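Local coordinates for DYNE7 (Micromonospora chersina, PDB 2XEM), which acts as a hot-dog fold thioesterase in dynemicin biosynthesis, probably hydrolysing the thioester that holds the polyene chain to its carrier protein, at the interface of chains A and B. Sequence-based numbering; all coordinates share one arbitrary frame. Chains: chain A/B, DYNE7.

The interface of chains A and B. Residues chain A 42, 45-46, 53, 56; chain B 19, 78.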
# COMPACT_ATOMS: atom_id res chain seq x y z
N GLU A 42 -9.54 -8.73 11.37
CA GLU A 42 -10.63 -8.99 10.41
C GLU A 42 -10.83 -10.49 10.16
O GLU A 42 -11.97 -10.94 10.08
CB GLU A 42 -10.38 -8.29 9.07
CG GLU A 42 -10.50 -6.77 9.11
CD GLU A 42 -9.88 -6.16 7.86
OE1 GLU A 42 -9.17 -5.14 7.96
OE2 GLU A 42 -10.06 -6.75 6.77
N LEU A 45 -12.66 -11.95 13.16
CA LEU A 45 -14.10 -11.71 12.98
C LEU A 45 -14.77 -12.67 12.02
O LEU A 45 -15.83 -13.21 12.33
CB LEU A 45 -14.38 -10.25 12.52
CG LEU A 45 -13.92 -9.13 13.42
CD1 LEU A 45 -14.15 -7.77 12.75
CD2 LEU A 45 -14.58 -9.17 14.80
N ALA A 46 -14.17 -12.92 10.85
CA ALA A 46 -14.74 -13.86 9.87
C ALA A 46 -14.77 -15.30 10.40
O ALA A 46 -15.75 -16.00 10.18
CB ALA A 46 -13.98 -13.78 8.55
N MET A 53 -18.98 -9.19 12.00
CA MET A 53 -18.56 -8.96 10.61
C MET A 53 -19.71 -8.32 9.79
O MET A 53 -19.50 -7.31 9.10
CB MET A 53 -17.98 -10.27 10.01
CG MET A 53 -17.88 -10.27 8.51
SD MET A 53 -17.17 -11.79 7.83
CE MET A 53 -18.56 -12.88 7.97
N LEU A 56 -20.57 -4.62 10.82
CA LEU A 56 -19.63 -3.68 10.19
C LEU A 56 -20.09 -3.13 8.82
O LEU A 56 -19.44 -2.23 8.27
CB LEU A 56 -18.22 -4.29 10.08
CG LEU A 56 -17.54 -4.70 11.39
CD1 LEU A 56 -16.33 -5.53 11.11
CD2 LEU A 56 -17.19 -3.47 12.28
N PHE B 19 -9.91 -4.48 4.89
CA PHE B 19 -10.35 -3.09 4.98
C PHE B 19 -9.41 -2.09 4.34
O PHE B 19 -9.88 -1.13 3.74
CB PHE B 19 -10.64 -2.69 6.43
CG PHE B 19 -12.08 -2.95 6.85
CD1 PHE B 19 -12.59 -4.25 6.86
CD2 PHE B 19 -12.90 -1.90 7.27
CE1 PHE B 19 -13.90 -4.49 7.29
CE2 PHE B 19 -14.19 -2.15 7.75
CZ PHE B 19 -14.70 -3.44 7.73
N PHE B 78 -13.87 -8.50 3.17
CA PHE B 78 -14.17 -9.90 3.55
C PHE B 78 -14.53 -10.80 2.36
O PHE B 78 -14.70 -12.00 2.58
CB PHE B 78 -15.28 -10.02 4.63
CG PHE B 78 -15.07 -9.30 5.95
CD1 PHE B 78 -15.79 -8.16 6.26
CD2 PHE B 78 -14.23 -9.84 6.92
CE1 PHE B 78 -15.65 -7.53 7.51
CE2 PHE B 78 -14.08 -9.20 8.17
CZ PHE B 78 -14.78 -8.04 8.44
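B:Phe78 packs its ring against A:Glu42, A:Met53 and A:Leu56, with A:Leu45 and A:Ala46 at the periphery. It loses 103 Å² of surface to the partner, more than any other residue of the patch. A:Met53 lies over one face of the ring. Its CG sits above the ring centre, 3.6 Å from the centroid, in a CH-pi contact. The two side chains run past each other in opposite directions. CG of A:Met53 is anti to the backbone N (chi1 164°), and from there the chain carries the sulfur SD along the face to 3.6 Å from B:Phe78 CD2. At the tip of the ring, CD1 of A:Leu56 approaches CZ of B:Phe78 at 4.0 Å, the two side chains crossing at about a right angle. The edge of the ring points at helix 32-48 of chain A, where the backbone O of A:Glu42 lies in the ring plane, 3.3 Å from CE2 of B:Phe78.

A:Glu42 extends beyond CG to reach B:Phe19. Its carboxylate OE2 accepts a hydrogen bond from the backbone N of B:Phe19 at 3.0 Å. The N-H comes from the syn side, 31° out of the carboxylate plane. A second bond, to OE1, is weak. The carboxylate is tilted 61° to the B:Phe19 ring, with its carbon CD 3.5 Å from ring atom CD1.

The patch belongs to a two-fold symmetric interface between two copies of one protein, and its twin has the chains exchanged. The deposited assembly holds four copies and may be the biological one. In the hot-dog fold, chain A contributes the later part of helix 32-48, helix 50-55 and the residue just after it. Chain B supplies the start of 3-10 helix 19-21 and the loop between strands 60-71 and 80-91.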